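Local coordinates for protein DUF199/WhiA (PDB 3HYI), which is probably involved in cell division and chromosome segregation, binding DNA and combining a degenerate LAGLIDADG homing-endonuclease domain with a C-terminal helix-turn-helix domain, at residues A[21-32]-A[61-69]; A[115-123]-A[132-140]. All coordinates share one frame; numbering follows the deposited sequence.

Interaction 1. Residues A[21-32]-A[61-69]; sequences PFGSREEVISEL and RLLNLMKYL
Glu-31 meets Arg-61 because its chain runs fully extended, with CG anti to the backbone N, while Arg-61 bends at its second torsion (chi2 65°) and turns its guanidinium side-on to the carboxylate. Two bonds result, one to each oxygen. Arg-61 NE gives a nearly straight bond to Glu-31 OE1 (2.9 Å, 166° at the hydrogen), in the guanidinium plane, and Arg-61 NH2 reaches Glu-31 OE2 at 3.2 Å on its syn lone pair.

Phe-22 lies almost parallel to that guanidinium and overlaps one face near its rim, with its CE1 3.4 Å from Arg-61 NH1. The same ring presents its edge to Leu-65, whose CD1 is 3.3 Å from Phe-22 CE1.

Farther along, Val-28 splits its two methyls between Tyr-68 and Leu-69. Its CG2 sits over the centre of the Tyr-68 ring, 3.6 Å from the centroid, a CH-pi contact, while CG1 meets Leu-69 CG tip to tip at 3.7 Å. Phe-22 CB flanks the tyrosine ring at CD2, and a water joins Tyr-68 OH to Phe-22 O. Near the far end, Leu-32 CD1 touches Leu-62 CD1 at 3.5 Å. Ser-24 caps helix 25-32 through a weak bond from Glu-27 N.

The two helical segments run roughly antiparallel, at 142°, packing helix 25-39 against helix 56-68 in the N-terminal LAGLIDADG-like region. Arg-61 NH1 also donates to Val-18 O and Val-20 O, and Glu-31 OE2 takes a second salt bridge from Arg-116. With Glu-31, Val-18 O and Val-20 O as partners, the guanidinium is probably held in one rotation within a largely apolar interface. The shared carboxylate probably offsets the two neighbouring arginines, so both charges can be tolerated in a buried place.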
ATOM      1  N   PRO A  21       1.876   3.219  28.280  1.00 25.18           N
ATOM      2  CA  PRO A  21       1.791   2.739  29.668  1.00 25.22           C
ATOM      3  C   PRO A  21       2.321   1.319  29.937  1.00 25.08           C
ATOM      4  O   PRO A  21       2.338   0.473  29.044  1.00 25.25           O
ATOM      5  CB  PRO A  21       0.288   2.796  29.962  1.00 25.22           C
ATOM      6  CG  PRO A  21      -0.221   3.863  29.079  1.00 25.19           C
ATOM      7  CD  PRO A  21       0.587   3.774  27.822  1.00 25.26           C
ATOM      8  N   PHE A  22       2.755   1.091  31.173  1.00 25.01           N
ATOM      9  CA  PHE A  22       3.145  -0.237  31.648  1.00 24.89           C
ATOM     10  C   PHE A  22       1.974  -0.788  32.460  1.00 24.65           C
ATOM     11  O   PHE A  22       1.800  -0.444  33.631  1.00 24.76           O
ATOM     12  CB  PHE A  22       4.421  -0.153  32.493  1.00 24.99           C
ATOM     13  CG  PHE A  22       5.518   0.645  31.845  1.00 25.10           C
ATOM     14  CD1 PHE A  22       6.319   0.085  30.859  1.00 25.37           C
ATOM     15  CD2 PHE A  22       5.738   1.963  32.210  1.00 25.66           C
ATOM     16  CE1 PHE A  22       7.327   0.831  30.258  1.00 25.52           C
ATOM     17  CE2 PHE A  22       6.742   2.712  31.614  1.00 25.89           C
ATOM     18  CZ  PHE A  22       7.535   2.143  30.637  1.00 25.71           C
ATOM     19  N   GLY A  23       1.164  -1.624  31.815  1.00 24.38           N
ATOM     20  CA  GLY A  23      -0.111  -2.085  32.371  1.00 24.02           C
ATOM     21  C   GLY A  23       0.013  -2.740  33.727  1.00 23.76           C
ATOM     22  O   GLY A  23      -0.769  -2.465  34.644  1.00 23.62           O
ATOM     23  N   SER A  24       1.009  -3.610  33.840  1.00 23.44           N
ATOM     24  CA  SER A  24       1.284  -4.352  35.053  1.00 23.21           C
ATOM     25  C   SER A  24       2.637  -5.006  34.868  1.00 23.06           C
ATOM     26  O   SER A  24       3.206  -4.979  33.777  1.00 23.10           O
ATOM     27  CB  SER A  24       0.219  -5.425  35.296  1.00 23.23           C
ATOM     28  OG  SER A  24       0.142  -6.329  34.203  1.00 23.35           O
ATOM     29  N   ARG A  25       3.141  -5.603  35.935  1.00 22.89           N
ATOM     30  CA  ARG A  25       4.405  -6.322  35.895  1.00 22.89           C
ATOM     31  C   ARG A  25       4.389  -7.465  34.870  1.00 22.55           C
ATOM     32  O   ARG A  25       5.387  -7.736  34.205  1.00 22.41           O
ATOM     33  CB  ARG A  25       4.686  -6.878  37.283  1.00 22.93           C
ATOM     34  CG  ARG A  25       6.015  -7.531  37.396  1.00 23.84           C
ATOM     35  CD  ARG A  25       6.226  -8.099  38.767  1.00 25.21           C
ATOM     36  NE  ARG A  25       7.299  -9.078  38.690  1.00 26.59           N
ATOM     37  CZ  ARG A  25       8.596  -8.801  38.803  1.00 27.47           C
ATOM     38  NH1 ARG A  25       9.021  -7.560  39.046  1.00 27.60           N
ATOM     39  NH2 ARG A  25       9.479  -9.786  38.686  1.00 28.07           N
ATOM     40  N   GLU A  26       3.239  -8.122  34.762  1.00 22.50           N
ATOM     41  CA  GLU A  26       3.042  -9.257  33.867  1.00 22.37           C
ATOM     42  C   GLU A  26       3.106  -8.825  32.404  1.00 21.94           C
ATOM     43  O   GLU A  26       3.716  -9.501  31.572  1.00 21.64           O
ATOM     44  CB  GLU A  26       1.689  -9.909  34.152  1.00 22.53           C
ATOM     45  CG  GLU A  26       1.622 -10.674  35.477  1.00 23.86           C
ATOM     46  CD  GLU A  26       1.628  -9.782  36.715  1.00 25.52           C
ATOM     47  OE1 GLU A  26       1.040  -8.673  36.680  1.00 26.03           O
ATOM     48  OE2 GLU A  26       2.224 -10.201  37.734  1.00 27.18           O
ATOM     49  N   GLU A  27       2.463  -7.699  32.104  1.00 21.60           N
ATOM     50  CA  GLU A  27       2.484  -7.121  30.762  1.00 21.56           C
ATOM     51  C   GLU A  27       3.865  -6.569  30.404  1.00 21.28           C
ATOM     52  O   GLU A  27       4.280  -6.631  29.246  1.00 21.23           O
ATOM     53  CB  GLU A  27       1.432  -6.019  30.647  1.00 21.62           C
ATOM     54  CG  GLU A  27       0.012  -6.542  30.599  1.00 22.16           C
ATOM     55  CD  GLU A  27      -1.005  -5.478  30.951  1.00 22.91           C
ATOM     56  OE1 GLU A  27      -1.347  -4.670  30.064  1.00 23.86           O
ATOM     57  OE2 GLU A  27      -1.460  -5.446  32.116  1.00 23.20           O
ATOM     58  N   VAL A  28       4.571  -6.038  31.400  1.00 21.11           N
ATOM     59  CA  VAL A  28       5.943  -5.556  31.218  1.00 20.94           C
ATOM     60  C   VAL A  28       6.888  -6.714  30.884  1.00 21.01           C
ATOM     61  O   VAL A  28       7.714  -6.605  29.972  1.00 21.01           O
ATOM     62  CB  VAL A  28       6.445  -4.808  32.478  1.00 20.94           C
ATOM     63  CG1 VAL A  28       7.947  -4.534  32.399  1.00 20.45           C
ATOM     64  CG2 VAL A  28       5.668  -3.511  32.665  1.00 20.49           C
ATOM     65  N   ILE A  29       6.765  -7.816  31.621  1.00 21.03           N
ATOM     66  CA  ILE A  29       7.576  -9.012  31.368  1.00 21.00           C
ATOM     67  C   ILE A  29       7.175  -9.670  30.046  1.00 20.94           C
ATOM     68  O   ILE A  29       8.028 -10.200  29.332  1.00 21.03           O
ATOM     69  CB  ILE A  29       7.471 -10.027  32.528  1.00 20.94           C
ATOM     70  CG1 ILE A  29       8.220  -9.503  33.759  1.00 20.90           C
ATOM     71  CG2 ILE A  29       8.044 -11.375  32.128  1.00 21.00           C
ATOM     72  CD1 ILE A  29       7.894 -10.248  35.035  1.00 20.12           C
ATOM     73  N   SER A  30       5.884  -9.625  29.722  1.00 20.87           N
ATOM     74  CA  SER A  30       5.389 -10.150  28.451  1.00 20.62           C
ATOM     75  C   SER A  30       5.982  -9.376  27.274  1.00 20.66           C
ATOM     76  O   SER A  30       6.410  -9.975  26.284  1.00 20.58           O
ATOM     77  CB  SER A  30       3.858 -10.105  28.401  1.00 20.62           C
ATOM     78  OG  SER A  30       3.363 -10.720  27.225  1.00 19.99           O
ATOM     79  N   GLU A  31       6.016  -8.051  27.381  1.00 20.68           N
ATOM     80  CA  GLU A  31       6.640  -7.227  26.338  1.00 20.85           C
ATOM     81  C   GLU A  31       8.147  -7.463  26.248  1.00 20.70           C
ATOM     82  O   GLU A  31       8.703  -7.484  25.150  1.00 20.88           O
ATOM     83  CB  GLU A  31       6.361  -5.739  26.554  1.00 20.84           C
ATOM     84  CG  GLU A  31       6.985  -4.853  25.477  1.00 21.49           C
ATOM     85  CD  GLU A  31       6.634  -3.395  25.624  1.00 22.11           C
ATOM     86  OE1 GLU A  31       7.243  -2.576  24.908  1.00 22.59           O
ATOM     87  OE2 GLU A  31       5.762  -3.061  26.453  1.00 22.34           O
ATOM     88  N   LEU A  32       8.799  -7.628  27.396  1.00 20.58           N
ATOM     89  CA  LEU A  32      10.226  -7.954  27.437  1.00 20.59           C
ATOM     90  C   LEU A  32      10.495  -9.290  26.748  1.00 20.67           C
ATOM     91  O   LEU A  32      11.457  -9.420  25.997  1.00 20.53           O
ATOM     92  CB  LEU A  32      10.731  -7.995  28.881  1.00 20.53           C
ATOM     93  CG  LEU A  32      12.233  -8.241  29.076  1.00 20.97           C
ATOM     94  CD1 LEU A  32      13.059  -7.104  28.477  1.00 20.88           C
ATOM     95  CD2 LEU A  32      12.558  -8.429  30.553  1.00 20.82           C
ATOM     96  N   ARG A  61      12.688   1.898  24.681  1.00 20.97           N
ATOM     97  CA  ARG A  61      11.607   1.129  25.286  1.00 21.18           C
ATOM     98  C   ARG A  61      12.156   0.016  26.170  1.00 21.26           C
ATOM     99  O   ARG A  61      11.658  -0.203  27.274  1.00 21.56           O
ATOM    100  CB  ARG A  61      10.693   0.532  24.210  1.00 21.09           C
ATOM    101  CG  ARG A  61       9.465  -0.181  24.760  1.00 21.22           C
ATOM    102  CD  ARG A  61       8.532   0.791  25.454  1.00 21.43           C
ATOM    103  NE  ARG A  61       7.319   0.145  25.943  1.00 21.49           N
ATOM    104  CZ  ARG A  61       6.412   0.726  26.721  1.00 21.10           C
ATOM    105  NH1 ARG A  61       6.576   1.983  27.117  1.00 21.57           N
ATOM    106  NH2 ARG A  61       5.345   0.043  27.114  1.00 20.71           N
ATOM    107  N   LEU A  62      13.176  -0.682  25.676  1.00 21.30           N
ATOM    108  CA  LEU A  62      13.823  -1.749  26.437  1.00 21.42           C
ATOM    109  C   LEU A  62      14.388  -1.218  27.748  1.00 21.48           C
ATOM    110  O   LEU A  62      14.269  -1.871  28.785  1.00 21.62           O
ATOM    111  CB  LEU A  62      14.939  -2.401  25.614  1.00 21.47           C
ATOM    112  CG  LEU A  62      15.671  -3.587  26.247  1.00 21.33           C
ATOM    113  CD1 LEU A  62      14.707  -4.733  26.532  1.00 21.47           C
ATOM    114  CD2 LEU A  62      16.825  -4.052  25.363  1.00 21.07           C
ATOM    115  N   LEU A  63      15.001  -0.037  27.697  1.00 21.42           N
ATOM    116  CA  LEU A  63      15.543   0.588  28.900  1.00 21.44           C
ATOM    117  C   LEU A  63      14.436   0.960  29.881  1.00 21.48           C
ATOM    118  O   LEU A  63      14.599   0.801  31.092  1.00 21.46           O
ATOM    119  CB  LEU A  63      16.383   1.826  28.556  1.00 21.33           C
ATOM    120  CG  LEU A  63      17.710   1.596  27.825  1.00 21.27           C
ATOM    121  CD1 LEU A  63      18.456   2.924  27.668  1.00 21.39           C
ATOM    122  CD2 LEU A  63      18.586   0.574  28.533  1.00 20.61           C
ATOM    123  N   ASN A  64      13.312   1.448  29.359  1.00 21.61           N
ATOM    124  CA  ASN A  64      12.170   1.793  30.208  1.00 21.80           C
ATOM    125  C   ASN A  64      11.530   0.571  30.878  1.00 22.06           C
ATOM    126  O   ASN A  64      11.061   0.660  32.015  1.00 22.29           O
ATOM    127  CB  ASN A  64      11.117   2.567  29.414  1.00 21.67           C
ATOM    128  CG  ASN A  64      11.596   3.952  28.984  1.00 21.22           C
ATOM    129  OD1 ASN A  64      12.596   4.467  29.483  1.00 20.10           O
ATOM    130  ND2 ASN A  64      10.865   4.563  28.055  1.00 19.67           N
ATOM    131  N   LEU A  65      11.507  -0.558  30.175  1.00 22.23           N
ATOM    132  CA  LEU A  65      10.999  -1.815  30.741  1.00 22.48           C
ATOM    133  C   LEU A  65      11.887  -2.311  31.876  1.00 22.50           C
ATOM    134  O   LEU A  65      11.394  -2.708  32.933  1.00 22.56           O
ATOM    135  CB  LEU A  65      10.897  -2.897  29.656  1.00 22.52           C
ATOM    136  CG  LEU A  65       9.571  -3.063  28.901  1.00 22.71           C
ATOM    137  CD1 LEU A  65       8.716  -1.823  28.959  1.00 23.15           C
ATOM    138  CD2 LEU A  65       9.848  -3.449  27.453  1.00 22.15           C
ATOM    139  N   MET A  66      13.197  -2.290  31.645  1.00 22.58           N
ATOM    140  CA  MET A  66      14.174  -2.693  32.662  1.00 22.67           C
ATOM    141  C   MET A  66      14.150  -1.778  33.887  1.00 22.54           C
ATOM    142  O   MET A  66      14.403  -2.225  35.008  1.00 22.39           O
ATOM    143  CB  MET A  66      15.582  -2.726  32.062  1.00 22.77           C
ATOM    144  CG  MET A  66      15.793  -3.830  31.037  1.00 23.26           C
ATOM    145  SD  MET A  66      15.499  -5.488  31.690  1.00 24.60           S
ATOM    146  CE  MET A  66      17.049  -5.800  32.531  1.00 23.95           C
ATOM    147  N   LYS A  67      13.849  -0.503  33.659  1.00 22.49           N
ATOM    148  CA  LYS A  67      13.695   0.477  34.733  1.00 22.55           C
ATOM    149  C   LYS A  67      12.435   0.197  35.553  1.00 22.56           C
ATOM    150  O   LYS A  67      12.458   0.287  36.780  1.00 22.38           O
ATOM    151  CB  LYS A  67      13.640   1.883  34.136  1.00 22.60           C
ATOM    152  CG  LYS A  67      13.323   3.008  35.110  1.00 22.81           C
ATOM    153  CD  LYS A  67      13.198   4.324  34.351  1.00 23.35           C
ATOM    154  CE  LYS A  67      12.484   5.390  35.162  1.00 23.68           C
ATOM    155  NZ  LYS A  67      13.389   6.029  36.152  1.00 23.17           N
ATOM    156  N   TYR A  68      11.340  -0.129  34.867  1.00 22.62           N
ATOM    157  CA  TYR A  68      10.099  -0.516  35.535  1.00 22.75           C
ATOM    158  C   TYR A  68      10.336  -1.695  36.480  1.00 22.90           C
ATOM    159  O   TYR A  68       9.817  -1.712  37.596  1.00 23.03           O
ATOM    160  CB  TYR A  68       9.009  -0.870  34.511  1.00 22.59           C
ATOM    161  CG  TYR A  68       7.693  -1.296  35.139  1.00 22.71           C
ATOM    162  CD1 TYR A  68       7.532  -2.577  35.670  1.00 22.48           C
ATOM    163  CD2 TYR A  68       6.609  -0.421  35.206  1.00 22.80           C
ATOM    164  CE1 TYR A  68       6.341  -2.971  36.253  1.00 22.31           C
ATOM    165  CE2 TYR A  68       5.404  -0.815  35.788  1.00 22.50           C
ATOM    166  CZ  TYR A  68       5.281  -2.091  36.307  1.00 22.33           C
ATOM    167  OH  TYR A  68       4.099  -2.494  36.882  1.00 22.06           O
ATOM    168  N   LEU A  69      11.126  -2.666  36.024  1.00 23.10           N
ATOM    169  CA  LEU A  69      11.417  -3.885  36.788  1.00 23.26           C
ATOM    170  C   LEU A  69      12.574  -3.728  37.790  1.00 23.67           C
ATOM    171  O   LEU A  69      12.846  -4.645  38.559  1.00 23.72           O
ATOM    172  CB  LEU A  69      11.725  -5.039  35.823  1.00 23.05           C
ATOM    173  CG  LEU A  69      10.578  -5.465  34.895  1.00 22.76           C
ATOM    174  CD1 LEU A  69      11.088  -6.291  33.711  1.00 21.98           C
ATOM    175  CD2 LEU A  69       9.510  -6.229  35.672  1.00 21.25           C
TER
HETATM  176  O   HOH W   1       2.006  -0.972  36.232  1.00 31.02           O

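Interaction 2. Residues A[115-123]-A[132-140]; sequences LRGLFLSGG and YHLEINLFE
Ile-136 turns both branches to the helix: the CG2 methyl lies 4.1 Å from Leu-118 CB, and CD1, at the end of the other branch, is 4.3 Å from Leu-115 CD2. Beside it, Phe-119 has CG anti to its backbone N (chi1 178°), which brings the ring alongside Leu-134, where CE2 meets Leu-134 CD1 at 3.7 Å; the two side chains cross at about a right angle.

Outward from this core the backbones close up at two glycines. Gly-123 faces Ile-136 as an antiparallel non-hydrogen-bonded pair, CA to CA 4.1 Å, and a side chain here would clash with Glu-135 O. Asn-137 N donates to Gly-122 O at 3.3 Å, from above the carbonyl plane.

At the polar edge, Asn-137 ND2 bonds Glu-135 OE2 at 3.1 Å, and His-133 NE2 reaches Glu-135 OE1 at 3.0 Å in the ring plane; Lys-169 adds a salt bridge to OE1. Replacing Asn-137 with a leucine would probably cost Glu-135 OE2 this amide donor, leaving the carboxylate to lean more on His-133 and Lys-169 at its other oxygen, though the backbone bond to Gly-122 could remain.

The sequence of 115-123 reads as a LAGLIDADG-like motif. Gly-122 stands where such motifs usually carry an acidic residue, consistent with a degenerate endonuclease. The helix meets the strand nearly at right angles (88°), and its chain runs straight on into edge strand 123-125. Strand 134-138 lies between that strand and 168-172, while helix 175-184 covers Leu-115 and Leu-134, and helix 25-39 packs on Leu-118.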
ATOM      1  N   LEU A 115       3.213  -8.600  21.506  1.00 21.18           N
ATOM      2  CA  LEU A 115       3.223  -8.091  20.130  1.00 21.17           C
ATOM      3  C   LEU A 115       4.005  -6.788  20.002  1.00 21.10           C
ATOM      4  O   LEU A 115       4.755  -6.606  19.042  1.00 21.00           O
ATOM      5  CB  LEU A 115       1.796  -7.861  19.615  1.00 21.18           C
ATOM      6  CG  LEU A 115       1.019  -9.068  19.099  1.00 21.24           C
ATOM      7  CD1 LEU A 115      -0.370  -8.615  18.680  1.00 21.75           C
ATOM      8  CD2 LEU A 115       1.743  -9.740  17.939  1.00 20.98           C
ATOM      9  N   ARG A 116       3.808  -5.882  20.957  1.00 21.01           N
ATOM     10  CA  ARG A 116       4.521  -4.608  20.970  1.00 21.05           C
ATOM     11  C   ARG A 116       6.033  -4.833  21.051  1.00 20.94           C
ATOM     12  O   ARG A 116       6.798  -4.197  20.332  1.00 20.99           O
ATOM     13  CB  ARG A 116       4.045  -3.731  22.133  1.00 21.13           C
ATOM     14  CG  ARG A 116       4.680  -2.347  22.160  1.00 21.61           C
ATOM     15  CD  ARG A 116       3.884  -1.363  23.006  1.00 22.76           C
ATOM     16  NE  ARG A 116       3.669  -1.858  24.362  1.00 24.19           N
ATOM     17  CZ  ARG A 116       2.508  -2.268  24.872  1.00 24.66           C
ATOM     18  NH1 ARG A 116       1.381  -2.241  24.167  1.00 25.45           N
ATOM     19  NH2 ARG A 116       2.477  -2.710  26.120  1.00 25.08           N
ATOM     20  N   GLY A 117       6.452  -5.747  21.925  1.00 20.77           N
ATOM     21  CA  GLY A 117       7.857  -6.123  22.040  1.00 20.66           C
ATOM     22  C   GLY A 117       8.411  -6.736  20.767  1.00 20.51           C
ATOM     23  O   GLY A 117       9.500  -6.372  20.323  1.00 20.43           O
ATOM     24  N   LEU A 118       7.661  -7.672  20.185  1.00 20.41           N
ATOM     25  CA  LEU A 118       8.043  -8.312  18.919  1.00 20.26           C
ATOM     26  C   LEU A 118       8.239  -7.296  17.796  1.00 20.26           C
ATOM     27  O   LEU A 118       9.203  -7.374  17.035  1.00 20.19           O
ATOM     28  CB  LEU A 118       6.984  -9.333  18.484  1.00 20.15           C
ATOM     29  CG  LEU A 118       6.952 -10.697  19.179  1.00 20.11           C
ATOM     30  CD1 LEU A 118       5.836 -11.552  18.592  1.00 19.44           C
ATOM     31  CD2 LEU A 118       8.296 -11.415  19.057  1.00 20.27           C
ATOM     32  N   PHE A 119       7.310  -6.350  17.705  1.00 20.32           N
ATOM     33  CA  PHE A 119       7.308  -5.348  16.649  1.00 20.39           C
ATOM     34  C   PHE A 119       8.421  -4.318  16.809  1.00 20.51           C
ATOM     35  O   PHE A 119       9.112  -3.990  15.842  1.00 20.41           O
ATOM     36  CB  PHE A 119       5.956  -4.633  16.612  1.00 20.41           C
ATOM     37  CG  PHE A 119       5.877  -3.549  15.581  1.00 20.10           C
ATOM     38  CD1 PHE A 119       6.025  -2.217  15.942  1.00 19.84           C
ATOM     39  CD2 PHE A 119       5.672  -3.861  14.245  1.00 19.95           C
ATOM     40  CE1 PHE A 119       5.955  -1.216  14.995  1.00 19.86           C
ATOM     41  CE2 PHE A 119       5.603  -2.860  13.285  1.00 19.79           C
ATOM     42  CZ  PHE A 119       5.743  -1.537  13.660  1.00 19.76           C
ATOM     43  N   LEU A 120       8.572  -3.793  18.022  1.00 20.76           N
ATOM     44  CA  LEU A 120       9.616  -2.809  18.301  1.00 20.84           C
ATOM     45  C   LEU A 120      11.000  -3.366  17.990  1.00 21.14           C
ATOM     46  O   LEU A 120      11.795  -2.721  17.305  1.00 21.36           O
ATOM     47  CB  LEU A 120       9.558  -2.343  19.763  1.00 20.78           C
ATOM     48  CG  LEU A 120       8.551  -1.235  20.090  1.00 20.10           C
ATOM     49  CD1 LEU A 120       8.389  -1.112  21.585  1.00 19.43           C
ATOM     50  CD2 LEU A 120       8.971   0.108  19.484  1.00 19.46           C
ATOM     51  N   SER A 121      11.273  -4.571  18.481  1.00 21.38           N
ATOM     52  CA  SER A 121      12.609  -5.157  18.397  1.00 21.65           C
ATOM     53  C   SER A 121      12.943  -5.690  17.000  1.00 21.77           C
ATOM     54  O   SER A 121      13.983  -5.345  16.436  1.00 21.69           O
ATOM     55  CB  SER A 121      12.772  -6.273  19.442  1.00 21.53           C
ATOM     56  OG  SER A 121      11.833  -7.319  19.249  1.00 21.77           O
ATOM     57  N   GLY A 122      12.065  -6.526  16.448  1.00 21.90           N
ATOM     58  CA  GLY A 122      12.338  -7.198  15.176  1.00 22.11           C
ATOM     59  C   GLY A 122      11.352  -6.938  14.051  1.00 22.35           C
ATOM     60  O   GLY A 122      11.479  -7.520  12.971  1.00 22.30           O
ATOM     61  N   GLY A 123      10.374  -6.068  14.288  1.00 22.62           N
ATOM     62  CA  GLY A 123       9.342  -5.784  13.294  1.00 22.92           C
ATOM     63  C   GLY A 123       9.608  -4.518  12.505  1.00 23.17           C
ATOM     64  O   GLY A 123      10.497  -3.742  12.835  1.00 23.35           O
ATOM     65  N   TYR A 132       1.392  -1.800   1.396  1.00 24.72           N
ATOM     66  CA  TYR A 132       0.726  -2.306   2.578  1.00 24.72           C
ATOM     67  C   TYR A 132       1.539  -3.488   3.089  1.00 24.78           C
ATOM     68  O   TYR A 132       1.447  -4.596   2.556  1.00 24.59           O
ATOM     69  CB  TYR A 132      -0.709  -2.729   2.265  1.00 24.66           C
ATOM     70  CG  TYR A 132      -1.655  -1.594   1.918  1.00 24.63           C
ATOM     71  CD1 TYR A 132      -1.434  -0.295   2.375  1.00 24.48           C
ATOM     72  CD2 TYR A 132      -2.796  -1.832   1.155  1.00 24.81           C
ATOM     73  CE1 TYR A 132      -2.303   0.733   2.066  1.00 24.69           C
ATOM     74  CE2 TYR A 132      -3.677  -0.804   0.842  1.00 24.86           C
ATOM     75  CZ  TYR A 132      -3.423   0.477   1.303  1.00 24.86           C
ATOM     76  OH  TYR A 132      -4.277   1.512   1.008  1.00 24.82           O
ATOM     77  N   HIS A 133       2.347  -3.238   4.116  1.00 24.94           N
ATOM     78  CA  HIS A 133       3.211  -4.270   4.672  1.00 25.09           C
ATOM     79  C   HIS A 133       3.636  -3.958   6.104  1.00 25.46           C
ATOM     80  O   HIS A 133       4.251  -2.927   6.371  1.00 25.36           O
ATOM     81  CB  HIS A 133       4.457  -4.442   3.803  1.00 24.96           C
ATOM     82  CG  HIS A 133       5.254  -5.667   4.126  1.00 24.55           C
ATOM     83  ND1 HIS A 133       4.789  -6.941   3.881  1.00 24.14           N
ATOM     84  CD2 HIS A 133       6.489  -5.814   4.662  1.00 24.29           C
ATOM     85  CE1 HIS A 133       5.700  -7.821   4.254  1.00 24.07           C
ATOM     86  NE2 HIS A 133       6.742  -7.163   4.731  1.00 24.37           N
ATOM     87  N   LEU A 134       3.297  -4.866   7.010  1.00 25.92           N
ATOM     88  CA  LEU A 134       3.807  -4.851   8.369  1.00 26.28           C
ATOM     89  C   LEU A 134       4.351  -6.242   8.643  1.00 26.57           C
ATOM     90  O   LEU A 134       3.658  -7.234   8.407  1.00 26.57           O
ATOM     91  CB  LEU A 134       2.700  -4.492   9.360  1.00 26.30           C
ATOM     92  CG  LEU A 134       3.145  -4.371  10.823  1.00 26.44           C
ATOM     93  CD1 LEU A 134       2.312  -3.334  11.568  1.00 26.18           C
ATOM     94  CD2 LEU A 134       3.096  -5.726  11.531  1.00 25.97           C
ATOM     95  N   GLU A 135       5.590  -6.318   9.123  1.00 26.91           N
ATOM     96  CA  GLU A 135       6.249  -7.605   9.322  1.00 27.20           C
ATOM     97  C   GLU A 135       6.809  -7.769  10.726  1.00 27.33           C
ATOM     98  O   GLU A 135       7.095  -6.790  11.407  1.00 27.31           O
ATOM     99  CB  GLU A 135       7.370  -7.804   8.294  1.00 27.25           C
ATOM    100  CG  GLU A 135       8.472  -6.757   8.349  1.00 27.31           C
ATOM    101  CD  GLU A 135       9.619  -7.070   7.412  1.00 27.43           C
ATOM    102  OE1 GLU A 135       9.355  -7.436   6.248  1.00 27.27           O
ATOM    103  OE2 GLU A 135      10.787  -6.941   7.838  1.00 27.65           O
ATOM    104  N   ILE A 136       6.945  -9.025  11.143  1.00 27.59           N
ATOM    105  CA  ILE A 136       7.643  -9.387  12.371  1.00 27.82           C
ATOM    106  C   ILE A 136       8.605 -10.531  12.062  1.00 27.80           C
ATOM    107  O   ILE A 136       8.187 -11.599  11.612  1.00 27.74           O
ATOM    108  CB  ILE A 136       6.660  -9.815  13.479  1.00 27.96           C
ATOM    109  CG1 ILE A 136       5.938  -8.594  14.050  1.00 28.19           C
ATOM    110  CG2 ILE A 136       7.394 -10.539  14.601  1.00 28.13           C
ATOM    111  CD1 ILE A 136       4.822  -8.950  15.013  1.00 28.65           C
ATOM    112  N   ASN A 137       9.893 -10.291  12.289  1.00 27.89           N
ATOM    113  CA  ASN A 137      10.921 -11.303  12.081  1.00 27.91           C
ATOM    114  C   ASN A 137      11.148 -12.106  13.355  1.00 28.03           C
ATOM    115  O   ASN A 137      11.210 -11.538  14.446  1.00 28.23           O
ATOM    116  CB  ASN A 137      12.231 -10.655  11.634  1.00 27.96           C
ATOM    117  CG  ASN A 137      12.187 -10.184  10.195  1.00 28.15           C
ATOM    118  OD1 ASN A 137      12.933 -10.676   9.349  1.00 28.92           O
ATOM    119  ND2 ASN A 137      11.307  -9.229   9.910  1.00 28.25           N
ATOM    120  N   LEU A 138      11.270 -13.425  13.214  1.00 28.16           N
ATOM    121  CA  LEU A 138      11.446 -14.316  14.365  1.00 28.24           C
ATOM    122  C   LEU A 138      12.156 -15.603  13.954  1.00 28.21           C
ATOM    123  O   LEU A 138      11.868 -16.164  12.895  1.00 28.20           O
ATOM    124  CB  LEU A 138      10.085 -14.656  14.983  1.00 28.33           C
ATOM    125  CG  LEU A 138      10.106 -14.999  16.475  1.00 28.43           C
ATOM    126  N   PHE A 139      13.082 -16.068  14.792  1.00 28.11           N
ATOM    127  CA  PHE A 139      13.786 -17.323  14.535  1.00 27.95           C
ATOM    128  C   PHE A 139      12.873 -18.519  14.811  1.00 27.77           C
ATOM    129  O   PHE A 139      12.503 -19.246  13.886  1.00 27.76           O
ATOM    130  CB  PHE A 139      15.057 -17.413  15.383  1.00 27.99           C
ATOM    131  N   GLU A 140      12.514 -18.706  16.083  1.00 27.53           N
ATOM    132  CA  GLU A 140      11.637 -19.807  16.524  1.00 27.42           C
ATOM    133  C   GLU A 140      10.390 -19.978  15.653  1.00 27.49           C
ATOM    134  O   GLU A 140       9.759 -18.994  15.264  1.00 27.47           O
ATOM    135  CB  GLU A 140      11.198 -19.589  17.979  1.00 27.37           C
ATOM    136  CG  GLU A 140      12.101 -20.236  19.015  1.00 27.41           C
ATOM    137  CD  GLU A 140      11.618 -20.003  20.437  1.00 27.56           C
TER

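Overall arrangement
Following the chain from the N terminus, interaction 1 closes first: helix 25-39 leads through strands 40-43 and 48-53 to helix 56-68, which folds back on it. Interaction 2 opens only later, joining the end of helix 108-122 to strand 134-138 across a short excursion that includes strand 123-125. The two loops are in series, neither nested nor crossed, and belong to different LAGLIDADG-like regions. Their centres are about 17 Å apart, yet they touch: Arg-116 NE meets Glu-31 OE2, and Leu-120 packs on Arg-61. Helix 108-122 thereby links the pair of helices 25-39 and 56-68 to the second four-stranded antiparallel sheet.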